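PDB 5IXP: extracellular solute-binding protein family 1 from Kribbella flavida, which probably binds a solute, perhaps a sugar, outside the cell and delivers it to an ABC transporter for import. Local coordinates for residues P115-C119 with V262-G266; S166-W171 with L367-D371; W171-R175 with N360-T364; L178-Y182 with N194-T200. One frame throughout, in Å; residues are numbered along the deposited sequence. Where two conformers were deposited one is given.

Interaction 1 (P115-C119 with V262-G266); sequences PEAIC and VFPGG
Residues 115-119 run extended inside strand 108-121, while 262-266 follow strand 257-260 and fold into a type II beta turn from Phe263 to Gly266, closed by Gly266 N to Phe263 O at 2.9 Å; Gly265 and Gly266 have positive phi (89° and 123°). The register pairs Ala117 with Phe263, CA to CA 5.2 Å. Ala117 CA makes a CA-H...O contact with Val262 O at 3.4 Å. Ile118, chi1 and chi2 both m, sets CD1 3.7 Å from Pro264 CD and 4.1 Å from Phe263 CD1, and CG1 4.2 Å from Val262 CG1. Phe263, chi1 t, brings CE1 to 3.5 Å from Glu116 CB, and Ala117 O meets the ring edge at Phe263 CD1, 3.7 Å. Ile118 bonds to Ala260 and Glu116 to Gly268, so the chain leaves strand 257-260, loops out through the turn and rejoins the same side of strand 108-121, between two antiparallel partners in the mixed sheet of a periplasmic-binding-protein fold.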
loop_
_atom_site.group_PDB
_atom_site.type_symbol
_atom_site.label_atom_id
_atom_site.label_comp_id
_atom_site.label_asym_id
_atom_site.label_seq_id
_atom_site.Cartn_x
_atom_site.Cartn_y
_atom_site.Cartn_z
ATOM N N PRO A 115 -3.487 -2.476 4.993
ATOM C CA PRO A 115 -3.823 -3.905 4.899
ATOM C C PRO A 115 -5.088 -4.091 4.078
ATOM O O PRO A 115 -6.041 -3.318 4.190
ATOM C CB PRO A 115 -4.023 -4.319 6.359
ATOM C CG PRO A 115 -4.525 -3.068 7.016
ATOM C CD PRO A 115 -3.729 -1.943 6.348
ATOM N N GLU A 116 -5.086 -5.110 3.223
ATOM C CA GLU A 116 -6.084 -5.219 2.172
ATOM C C GLU A 116 -7.111 -6.304 2.448
ATOM O O GLU A 116 -6.772 -7.406 2.891
ATOM C CB GLU A 116 -5.422 -5.496 0.830
ATOM C CG GLU A 116 -4.572 -4.320 0.348
ATOM C CD GLU A 116 -3.911 -4.618 -0.958
ATOM O OE1 GLU A 116 -2.925 -5.379 -0.968
ATOM O OE2 GLU A 116 -4.387 -4.096 -1.978
ATOM N N ALA A 117 -8.361 -5.989 2.137
ATOM C CA ALA A 117 -9.454 -6.949 2.121
ATOM C C ALA A 117 -10.019 -6.991 0.703
ATOM O O ALA A 117 -9.458 -6.401 -0.221
ATOM C CB ALA A 117 -10.512 -6.571 3.158
ATOM N N ILE A 118 -11.131 -7.699 0.522
ATOM C CA ILE A 118 -11.901 -7.609 -0.714
ATOM C C ILE A 118 -13.199 -6.883 -0.403
ATOM O O ILE A 118 -14.017 -7.371 0.386
ATOM C CB ILE A 118 -12.188 -8.984 -1.341
ATOM C CG1 ILE A 118 -10.889 -9.723 -1.713
ATOM C CG2 ILE A 118 -13.056 -8.808 -2.577
ATOM C CD1 ILE A 118 -10.010 -9.000 -2.756
ATOM N N CYS A 119 -13.379 -5.703 -0.979
ATOM C CA CYS A 119 -14.697 -5.099 -0.917
ATOM C C CYS A 119 -15.507 -5.566 -2.118
ATOM O O CYS A 119 -14.967 -6.002 -3.139
ATOM C CB CYS A 119 -14.621 -3.570 -0.867
ATOM S SG CYS A 119 -13.761 -2.780 -2.240
ATOM N N VAL A 262 -10.969 -11.256 4.051
ATOM C CA VAL A 262 -10.258 -12.233 3.233
ATOM C C VAL A 262 -9.355 -11.462 2.292
ATOM O O VAL A 262 -9.627 -10.303 1.961
ATOM C CB VAL A 262 -11.241 -13.143 2.447
ATOM C CG1 VAL A 262 -11.953 -12.339 1.361
ATOM C CG2 VAL A 262 -10.520 -14.335 1.818
ATOM N N PHE A 263 -8.268 -12.106 1.864
ATOM C CA PHE A 263 -7.516 -11.572 0.750
ATOM C C PHE A 263 -6.964 -12.782 0.006
ATOM O O PHE A 263 -6.346 -13.654 0.638
ATOM C CB PHE A 263 -6.378 -10.628 1.153
ATOM C CG PHE A 263 -5.880 -9.793 0.014
ATOM C CD1 PHE A 263 -6.660 -8.752 -0.482
ATOM C CD2 PHE A 263 -4.655 -10.051 -0.577
ATOM C CE1 PHE A 263 -6.224 -7.976 -1.541
ATOM C CE2 PHE A 263 -4.208 -9.272 -1.648
ATOM C CZ PHE A 263 -4.997 -8.236 -2.125
ATOM N N PRO A 264 -7.183 -12.880 -1.302
ATOM C CA PRO A 264 -6.700 -14.052 -2.039
ATOM C C PRO A 264 -5.195 -14.198 -1.879
ATOM O O PRO A 264 -4.444 -13.229 -2.017
ATOM C CB PRO A 264 -7.097 -13.749 -3.491
ATOM C CG PRO A 264 -8.207 -12.741 -3.388
ATOM C CD PRO A 264 -7.843 -11.903 -2.182
ATOM N N GLY A 265 -4.759 -15.420 -1.562
ATOM C CA GLY A 265 -3.360 -15.690 -1.322
ATOM C C GLY A 265 -2.916 -15.492 0.107
ATOM O O GLY A 265 -1.759 -15.786 0.423
ATOM N N GLY A 266 -3.792 -15.010 0.981
ATOM C CA GLY A 266 -3.452 -14.863 2.381
ATOM C C GLY A 266 -3.613 -13.445 2.890
ATOM O O GLY A 266 -4.513 -13.166 3.688
#

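Interaction 2 (S166-W171 with L367-D371)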
loop_
_atom_site.group_PDB
_atom_site.type_symbol
_atom_site.label_atom_id
_atom_site.label_comp_id
_atom_site.label_asym_id
_atom_site.label_seq_id
_atom_site.Cartn_x
_atom_site.Cartn_y
_atom_site.Cartn_z
ATOM N N SER A 166 -9.612 -2.942 -12.888
ATOM C CA SER A 166 -8.581 -2.950 -13.927
ATOM C C SER A 166 -7.629 -4.122 -13.739
ATOM O O SER A 166 -7.428 -4.616 -12.624
ATOM C CB SER A 166 -7.772 -1.634 -13.968
ATOM O OG SER A 166 -6.903 -1.478 -12.846
ATOM N N ALA A 167 -7.043 -4.562 -14.856
ATOM C CA ALA A 167 -6.010 -5.591 -14.799
ATOM C C ALA A 167 -4.806 -5.118 -13.994
ATOM O O ALA A 167 -4.201 -5.901 -13.253
ATOM C CB ALA A 167 -5.584 -5.989 -16.216
ATOM N N VAL A 168 -4.440 -3.841 -14.127
ATOM C CA VAL A 168 -3.227 -3.345 -13.474
ATOM C C VAL A 168 -3.353 -3.434 -11.956
ATOM O O VAL A 168 -2.434 -3.897 -11.273
ATOM C CB VAL A 168 -2.906 -1.910 -13.937
ATOM C CG1 VAL A 168 -1.875 -1.258 -13.009
ATOM C CG2 VAL A 168 -2.363 -1.932 -15.357
ATOM N N LEU A 169 -4.486 -2.997 -11.396
ATOM C CA LEU A 169 -4.597 -3.076 -9.935
ATOM C C LEU A 169 -4.632 -4.525 -9.454
ATOM O O LEU A 169 -4.111 -4.829 -8.374
ATOM C CB LEU A 169 -5.817 -2.307 -9.422
ATOM C CG LEU A 169 -5.707 -0.774 -9.427
ATOM C CD1 LEU A 169 -6.807 -0.136 -8.577
ATOM C CD2 LEU A 169 -4.336 -0.310 -8.955
ATOM N N THR A 170 -5.215 -5.435 -10.241
ATOM C CA THR A 170 -5.149 -6.849 -9.886
ATOM C C THR A 170 -3.708 -7.348 -9.922
ATOM O O THR A 170 -3.286 -8.133 -9.060
ATOM C CB THR A 170 -6.033 -7.674 -10.828
ATOM O OG1 THR A 170 -7.358 -7.121 -10.858
ATOM C CG2 THR A 170 -6.099 -9.133 -10.373
ATOM N N TRP A 171 -2.940 -6.892 -10.912
ATOM C CA TRP A 171 -1.516 -7.208 -10.989
ATOM C C TRP A 171 -0.768 -6.719 -9.761
ATOM O O TRP A 171 0.059 -7.446 -9.195
ATOM C CB TRP A 171 -0.925 -6.581 -12.254
ATOM C CG TRP A 171 0.595 -6.499 -12.312
ATOM C CD1 TRP A 171 1.390 -5.480 -11.850
ATOM C CD2 TRP A 171 1.477 -7.458 -12.902
ATOM N NE1 TRP A 171 2.716 -5.758 -12.109
ATOM C CE2 TRP A 171 2.797 -6.963 -12.756
ATOM C CE3 TRP A 171 1.284 -8.693 -13.527
ATOM C CZ2 TRP A 171 3.916 -7.665 -13.217
ATOM C CZ3 TRP A 171 2.399 -9.389 -13.989
ATOM C CH2 TRP A 171 3.697 -8.873 -13.829
ATOM N N LEU A 367 0.623 -4.273 -19.384
ATOM C CA LEU A 367 -0.621 -4.943 -19.034
ATOM C C LEU A 367 -1.827 -4.055 -19.338
ATOM O O LEU A 367 -2.865 -4.548 -19.790
ATOM C CB LEU A 367 -0.596 -5.366 -17.565
ATOM C CG LEU A 367 -1.812 -6.164 -17.095
ATOM C CD1 LEU A 367 -2.040 -7.386 -17.979
ATOM C CD2 LEU A 367 -1.620 -6.573 -15.635
ATOM N N ALA A 368 -1.696 -2.741 -19.121
ATOM C CA ALA A 368 -2.783 -1.825 -19.453
ATOM C C ALA A 368 -3.070 -1.834 -20.950
ATOM O O ALA A 368 -4.231 -1.747 -21.365
ATOM C CB ALA A 368 -2.452 -0.408 -18.978
ATOM N N ARG A 369 -2.027 -1.930 -21.779
ATOM C CA ARG A 369 -2.249 -2.002 -23.223
ATOM C C ARG A 369 -3.027 -3.258 -23.599
ATOM O O ARG A 369 -3.905 -3.213 -24.467
ATOM C CB ARG A 369 -0.919 -1.936 -23.973
ATOM C CG ARG A 369 -0.240 -0.555 -23.918
ATOM C CD ARG A 369 0.923 -0.455 -24.903
ATOM N NE ARG A 369 1.958 -1.465 -24.671
ATOM C CZ ARG A 369 3.016 -1.302 -23.881
ATOM N NH1 ARG A 369 3.195 -0.162 -23.211
ATOM N NH2 ARG A 369 3.901 -2.285 -23.755
ATOM N N VAL A 370 -2.736 -4.385 -22.945
ATOM C CA VAL A 370 -3.527 -5.596 -23.167
ATOM C C VAL A 370 -4.959 -5.386 -22.701
ATOM O O VAL A 370 -5.918 -5.714 -23.412
ATOM C CB VAL A 370 -2.896 -6.802 -22.452
ATOM C CG1 VAL A 370 -3.771 -8.029 -22.654
ATOM C CG2 VAL A 370 -1.493 -7.055 -22.968
ATOM N N ASP A 371 -5.118 -4.860 -21.482
ATOM C CA ASP A 371 -6.440 -4.652 -20.903
ATOM C C ASP A 371 -7.304 -3.791 -21.813
ATOM O O ASP A 371 -8.492 -4.076 -22.004
ATOM C CB ASP A 371 -6.278 -4.013 -19.518
ATOM C CG ASP A 371 -7.502 -4.175 -18.613
ATOM O OD1 ASP A 371 -8.364 -5.047 -18.858
ATOM O OD2 ASP A 371 -7.572 -3.430 -17.615
HETATM O O HOH W 1 -5.225 -2.355 -16.616
#
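Leu367, Ala167 and Asp371 give up the most surface where the start of helix 167-175 crosses the end of helix 356-371. The short axes approach to 9.6 Å at 139° between their N-to-C directions, and the CA atoms of Ala167 and Asp371, like those of Val168 and Ala368, come within 6.2 Å. Leu367, with chi1 t and chi2 p, points at the other helix: its CG lies 3.9 Å from Ala167 CB, and its CD2 reaches Ala167 O at 3.6 Å and Trp171 CB at 3.5 Å. The small Ala167 allows this close approach. Beside it, Val168 CG2 rests 3.9 Å from Ala368 CB. One turn on from Leu367, Asp371 turns its carboxylate to the first turn of the other helix. Asp371 OD2 accepts from Ala167 N at 3.0 Å, nearly straight at 171°, and from a water at 2.8 Å that itself accepts from Val168 N at 3.0 Å; Asp371 OD1 is taken by Ser213. Ser166, the N-cap, receives Leu169 N on its OG at 3.2 Å. Helix 195-209 covers the same region, with Ile204 on Ala167 and Trp201 on Leu367. The first-turn amides, lacking acceptors in their own helix, are thus met by the Ser166 N-cap, a water and the Asp371 carboxylate, whose negative charge also suits the positive end of the helix dipole.

Interaction 3 (W171-R175 with N360-T364); sequences WEAMR and NQVFT
Trp171 lays its indole beside Phe363, the six-membered ring and the phenyl ring nearly parallel (14°) but slid apart, barely overlapping, centroids 6.0 Å apart; Trp171 CZ2 sits 3.9 Å from Phe363 CB. Trp171, chi1 t and chi2 -89°, turns CD1 to within 3.6 Å of Thr364 CG2 and aims NE1 at Asn360 OD1, 3.2 Å away in the ring plane, in a hydrogen bond of 173°. Both segments are helical, 171-175 closing helix 167-175 and 360-364 inside helix 356-371; their short axes pass at 12.0 Å, N-to-C directions 129° apart, Trp171 and Thr364 nearest (CA to CA 7.7 Å). This wide crossing, in the helical layer beside the sheet of what is probably one lobe of the two-lobed solute-binding fold, is bridged by Trp171, Glu172 and Asn360. Asn360, chi1 t, gives ND2 to Glu172 OE2 at 2.9 Å, while its OD1 is also hydrogen-bonded to Tyr182 OH. Glu172, m at chi1 and chi2, curls back so that OE2 forms a salt bridge with Arg175 NH1, 2.9 Å. Arg175, t, t, p, lays one guanidinium face over Asn360 OD1, NH1 2.8 Å away at too poor an angle for a hydrogen bond.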
loop_
_atom_site.group_PDB
_atom_site.type_symbol
_atom_site.label_atom_id
_atom_site.label_comp_id
_atom_site.label_asym_id
_atom_site.label_seq_id
_atom_site.Cartn_x
_atom_site.Cartn_y
_atom_site.Cartn_z
ATOM N N TRP A 171 -2.940 -6.892 -10.912
ATOM C CA TRP A 171 -1.516 -7.208 -10.989
ATOM C C TRP A 171 -0.768 -6.719 -9.761
ATOM O O TRP A 171 0.059 -7.446 -9.195
ATOM C CB TRP A 171 -0.925 -6.581 -12.254
ATOM C CG TRP A 171 0.595 -6.499 -12.312
ATOM C CD1 TRP A 171 1.390 -5.480 -11.850
ATOM C CD2 TRP A 171 1.477 -7.458 -12.902
ATOM N NE1 TRP A 171 2.716 -5.758 -12.109
ATOM C CE2 TRP A 171 2.797 -6.963 -12.756
ATOM C CE3 TRP A 171 1.284 -8.693 -13.527
ATOM C CZ2 TRP A 171 3.916 -7.665 -13.217
ATOM C CZ3 TRP A 171 2.399 -9.389 -13.989
ATOM C CH2 TRP A 171 3.697 -8.873 -13.829
ATOM N N GLU A 172 -1.012 -5.469 -9.359
ATOM C CA GLU A 172 -0.360 -4.954 -8.158
ATOM C C GLU A 172 -0.644 -5.855 -6.967
ATOM O O GLU A 172 0.265 -6.183 -6.191
ATOM C CB GLU A 172 -0.829 -3.529 -7.871
ATOM C CG GLU A 172 -0.405 -2.517 -8.927
ATOM C CD GLU A 172 1.101 -2.258 -8.888
ATOM O OE1 GLU A 172 1.556 -1.445 -8.049
ATOM O OE2 GLU A 172 1.835 -2.894 -9.666
ATOM N N ALA A 173 -1.897 -6.287 -6.823
ATOM C CA ALA A 173 -2.270 -7.118 -5.683
ATOM C C ALA A 173 -1.543 -8.456 -5.715
ATOM O O ALA A 173 -1.003 -8.899 -4.693
ATOM C CB ALA A 173 -3.784 -7.322 -5.655
HETATM N N MSE A 174 -1.484 -9.097 -6.878
HETATM C CA MSE A 174 -0.855 -10.408 -6.975
HETATM C C MSE A 174 0.664 -10.346 -6.950
HETATM O O MSE A 174 1.309 -11.144 -6.268
HETATM C CB MSE A 174 -1.303 -11.119 -8.254
HETATM C CG MSE A 174 -2.797 -11.349 -8.306
HETATM SE SE MSE A 174 -3.223 -12.283 -9.961
HETATM C CE MSE A 174 -2.230 -13.934 -9.582
ATOM N N ARG A 175 1.243 -9.414 -7.712
ATOM C CA ARG A 175 2.698 -9.392 -7.835
ATOM C C ARG A 175 3.366 -9.171 -6.490
ATOM O O ARG A 175 4.427 -9.744 -6.210
ATOM C CB ARG A 175 3.152 -8.305 -8.801
ATOM C CG ARG A 175 4.603 -8.524 -9.209
ATOM C CD ARG A 175 5.217 -7.287 -9.776
ATOM N NE ARG A 175 5.526 -6.290 -8.756
ATOM C CZ ARG A 175 4.750 -5.252 -8.467
ATOM N NH1 ARG A 175 3.602 -5.083 -9.106
ATOM N NH2 ARG A 175 5.123 -4.379 -7.543
ATOM N N ASN A 360 8.608 -2.056 -12.609
ATOM C CA ASN A 360 7.185 -2.345 -12.497
ATOM C C ASN A 360 6.362 -1.481 -13.442
ATOM O O ASN A 360 5.347 -1.942 -13.975
ATOM C CB ASN A 360 6.711 -2.153 -11.059
ATOM C CG ASN A 360 5.316 -2.684 -10.856
ATOM O OD1 ASN A 360 5.063 -3.857 -11.116
ATOM N ND2 ASN A 360 4.398 -1.827 -10.400
ATOM N N GLN A 361 6.796 -0.239 -13.673
ATOM C CA GLN A 361 6.052 0.669 -14.541
ATOM C C GLN A 361 5.960 0.131 -15.966
ATOM O O GLN A 361 4.920 0.267 -16.621
ATOM C CB GLN A 361 6.709 2.051 -14.522
ATOM C CG GLN A 361 5.927 3.125 -15.254
ATOM C CD GLN A 361 6.561 4.503 -15.145
ATOM O OE1 GLN A 361 6.981 4.932 -14.066
ATOM N NE2 GLN A 361 6.636 5.205 -16.268
ATOM N N VAL A 362 7.032 -0.484 -16.470
ATOM C CA VAL A 362 6.974 -0.999 -17.837
ATOM C C VAL A 362 6.037 -2.203 -17.904
ATOM O O VAL A 362 5.310 -2.377 -18.889
ATOM C CB VAL A 362 8.376 -1.311 -18.406
ATOM C CG1 VAL A 362 9.399 -0.271 -17.966
ATOM C CG2 VAL A 362 8.835 -2.721 -18.092
ATOM N N PHE A 363 5.997 -3.025 -16.845
ATOM C CA PHE A 363 5.080 -4.162 -16.847
ATOM C C PHE A 363 3.631 -3.704 -16.753
ATOM O O PHE A 363 2.757 -4.251 -17.439
ATOM C CB PHE A 363 5.409 -5.133 -15.711
ATOM C CG PHE A 363 6.549 -6.060 -16.020
ATOM C CD1 PHE A 363 6.331 -7.229 -16.739
ATOM C CD2 PHE A 363 7.839 -5.759 -15.607
ATOM C CE1 PHE A 363 7.374 -8.088 -17.032
ATOM C CE2 PHE A 363 8.891 -6.612 -15.896
ATOM C CZ PHE A 363 8.657 -7.783 -16.611
ATOM N N THR A 364 3.345 -2.703 -15.917
ATOM C CA THR A 364 1.957 -2.280 -15.784
ATOM C C THR A 364 1.491 -1.513 -17.014
ATOM O O THR A 364 0.321 -1.623 -17.401
ATOM C CB THR A 364 1.748 -1.441 -14.515
ATOM O OG1 THR A 364 2.595 -0.285 -14.531
ATOM C CG2 THR A 364 2.039 -2.273 -13.268
#

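Interaction 4 (L178-Y182 with N194-T200); sequences LIQAY and NELLKRT
The loop 178-182, irregular, extended at Leu178 and Gln180 but helical at Ile179 and kinked at Ala181, lies against the first turns of helix 195-209, with Ala181 over Leu197 (CA to CA 6.4 Å) and Leu178 further out over Leu196 (7.9 Å). Leu178, chi1 m and chi2 t, is the main bump: it points into a shallow hollow lined by Leu196, Leu197 and Thr200, with CD2 4.1 Å from both Leu196 CD1 and Thr200 OG1, and CD1 4.1 Å from Leu197 CD1. Leu197, t then p, answers with a bump of its own. Leu197 CD2 reaches the loop beyond Ala181, 3.9 Å from Ala181 O and 3.8 Å from Tyr182 CE1; the CB of Ala181 itself faces away. The polar fit is made by Asn194, chi1 t, whose amide enters the curve of the loop: ND2 donates to Gln180 O and to Ala181 O, each at 3.0 Å, and lies 3.5 Å from Gln180 CG. Asn194 is also the helix N-cap, its OD1 accepting weakly from Leu196 N at 3.1 Å and Leu197 N at 3.3 Å, so one side chain ties loop to helix. Around this, Trp171 of helix 167-175 packs on both Leu197 and Tyr182, Met174 lies on Thr200, and the Tyr182 hydroxyl bonds to Asn360 OD1 of helix 356-371, placing the loop among three helices.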
loop_
_atom_site.group_PDB
_atom_site.type_symbol
_atom_site.label_atom_id
_atom_site.label_comp_id
_atom_site.label_asym_id
_atom_site.label_seq_id
_atom_site.Cartn_x
_atom_site.Cartn_y
_atom_site.Cartn_z
ATOM N N LEU A 178 4.309 -12.327 -4.388
ATOM C CA LEU A 178 5.325 -13.287 -4.797
ATOM C C LEU A 178 6.530 -13.202 -3.876
ATOM O O LEU A 178 6.842 -12.141 -3.328
ATOM C CB LEU A 178 5.763 -13.027 -6.239
ATOM C CG LEU A 178 4.622 -13.036 -7.251
ATOM C CD1 LEU A 178 5.130 -12.621 -8.625
ATOM C CD2 LEU A 178 3.993 -14.422 -7.300
ATOM N N ILE A 179 7.205 -14.343 -3.702
ATOM C CA ILE A 179 8.447 -14.365 -2.939
ATOM C C ILE A 179 9.529 -13.577 -3.663
ATOM O O ILE A 179 10.333 -12.880 -3.038
ATOM C CB ILE A 179 8.889 -15.814 -2.667
ATOM C CG1 ILE A 179 8.002 -16.457 -1.608
ATOM C CG2 ILE A 179 10.340 -15.858 -2.213
ATOM C CD1 ILE A 179 8.518 -17.811 -1.154
ATOM N N GLN A 180 9.571 -13.667 -4.987
ATOM C CA GLN A 180 10.418 -12.769 -5.747
ATOM C C GLN A 180 9.652 -12.275 -6.959
ATOM O O GLN A 180 8.808 -12.980 -7.520
ATOM C CB GLN A 180 11.732 -13.431 -6.179
ATOM C CG GLN A 180 11.600 -14.359 -7.342
ATOM C CD GLN A 180 12.875 -15.109 -7.592
ATOM O OE1 GLN A 180 13.744 -15.179 -6.720
ATOM N NE2 GLN A 180 13.002 -15.682 -8.783
ATOM N N ALA A 181 9.935 -11.039 -7.337
ATOM C CA ALA A 181 9.304 -10.474 -8.517
ATOM C C ALA A 181 10.391 -10.135 -9.524
ATOM O O ALA A 181 10.661 -10.908 -10.444
ATOM C CB ALA A 181 8.466 -9.242 -8.154
ATOM N N TYR A 182 11.053 -9.006 -9.333
ATOM C CA TYR A 182 12.031 -8.561 -10.308
ATOM C C TYR A 182 13.470 -8.817 -9.891
ATOM O O TYR A 182 14.353 -8.826 -10.759
ATOM C CB TYR A 182 11.831 -7.069 -10.585
ATOM C CG TYR A 182 10.423 -6.739 -11.010
ATOM C CD1 TYR A 182 9.808 -7.425 -12.064
ATOM C CD2 TYR A 182 9.694 -5.757 -10.357
ATOM C CE1 TYR A 182 8.510 -7.122 -12.456
ATOM C CE2 TYR A 182 8.394 -5.447 -10.744
ATOM C CZ TYR A 182 7.806 -6.127 -11.791
ATOM O OH TYR A 182 6.519 -5.810 -12.174
ATOM N N ASN A 194 11.823 -15.390 -14.325
ATOM C CA ASN A 194 10.872 -15.694 -13.258
ATOM C C ASN A 194 9.581 -16.197 -13.898
ATOM O O ASN A 194 8.755 -15.397 -14.348
ATOM C CB ASN A 194 10.631 -14.453 -12.410
ATOM C CG ASN A 194 9.793 -14.732 -11.176
ATOM O OD1 ASN A 194 9.189 -15.803 -11.036
ATOM N ND2 ASN A 194 9.740 -13.754 -10.274
ATOM N N GLU A 195 9.400 -17.523 -13.932
ATOM C CA GLU A 195 8.197 -18.066 -14.559
ATOM C C GLU A 195 6.949 -17.748 -13.742
ATOM O O GLU A 195 5.859 -17.626 -14.306
ATOM C CB GLU A 195 8.322 -19.583 -14.781
ATOM C CG GLU A 195 7.216 -20.149 -15.703
ATOM C CD GLU A 195 7.283 -21.666 -15.938
ATOM O OE1 GLU A 195 8.297 -22.302 -15.567
ATOM O OE2 GLU A 195 6.307 -22.225 -16.500
ATOM N N LEU A 196 7.082 -17.588 -12.422
ATOM C CA LEU A 196 5.911 -17.240 -11.623
ATOM C C LEU A 196 5.369 -15.871 -12.003
ATOM O O LEU A 196 4.153 -15.647 -11.971
ATOM C CB LEU A 196 6.246 -17.279 -10.136
ATOM C CG LEU A 196 5.403 -18.288 -9.369
ATOM C CD1 LEU A 196 5.625 -18.118 -7.897
ATOM C CD2 LEU A 196 3.931 -18.141 -9.714
ATOM N N LEU A 197 6.253 -14.949 -12.373
ATOM C CA LEU A 197 5.823 -13.651 -12.873
ATOM C C LEU A 197 5.006 -13.800 -14.157
ATOM O O LEU A 197 3.938 -13.191 -14.305
ATOM C CB LEU A 197 7.055 -12.786 -13.105
ATOM C CG LEU A 197 6.939 -11.283 -13.246
ATOM C CD1 LEU A 197 6.388 -10.669 -11.955
ATOM C CD2 LEU A 197 8.331 -10.736 -13.572
ATOM N N LYS A 198 5.492 -14.612 -15.100
ATOM C CA LYS A 198 4.732 -14.852 -16.326
ATOM C C LYS A 198 3.421 -15.573 -16.025
ATOM O O LYS A 198 2.395 -15.303 -16.658
ATOM C CB LYS A 198 5.574 -15.645 -17.331
ATOM C CG LYS A 198 4.893 -15.919 -18.704
ATOM C CD LYS A 198 4.310 -14.637 -19.320
ATOM C CE LYS A 198 4.183 -14.707 -20.856
ATOM N NZ LYS A 198 3.268 -15.775 -21.363
ATOM N N ARG A 199 3.422 -16.483 -15.047
ATOM C CA ARG A 199 2.173 -17.164 -14.724
ATOM C C ARG A 199 1.144 -16.190 -14.164
ATOM O O ARG A 199 -0.054 -16.305 -14.461
ATOM C CB ARG A 199 2.426 -18.322 -13.758
ATOM C CG ARG A 199 2.840 -19.582 -14.496
ATOM C CD ARG A 199 2.772 -20.824 -13.638
ATOM N NE ARG A 199 3.359 -21.960 -14.333
ATOM C CZ ARG A 199 3.248 -23.218 -13.922
ATOM N NH1 ARG A 199 2.564 -23.495 -12.818
ATOM N NH2 ARG A 199 3.815 -24.199 -14.615
ATOM N N THR A 200 1.594 -15.235 -13.343
ATOM C CA THR A 200 0.720 -14.171 -12.861
ATOM C C THR A 200 0.153 -13.368 -14.021
ATOM O O THR A 200 -1.057 -13.119 -14.097
ATOM C CB THR A 200 1.504 -13.261 -11.914
ATOM O OG1 THR A 200 1.979 -14.027 -10.802
ATOM C CG2 THR A 200 0.640 -12.113 -11.414
#

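Interactions 2, 3 and 4 form one continuous cluster of three helices and a loop, and interaction 1 joins its edge to the sheet. Interactions 2 and 3, centres about 8 Å apart, use helices 167-175 and 356-371 and share Trp171. Interaction 4, its centre about 10 Å from that of interaction 3, meets it where Tyr182 touches Asn360, Arg175, Trp171 and Phe363. Interaction 1 lies about 17 Å from interaction 3, centre to centre, yet Phe263 CZ touches Ala173 CB at 3.8 Å. Along the chain, interaction 4 nests inside 1, 2 and 3, and 3 inside 2, whereas 1 crosses 2 and 3. The late helix 356-371 is thus packed onto helices 167-175 and 195-209, the former meeting the sheet's loop at Phe263.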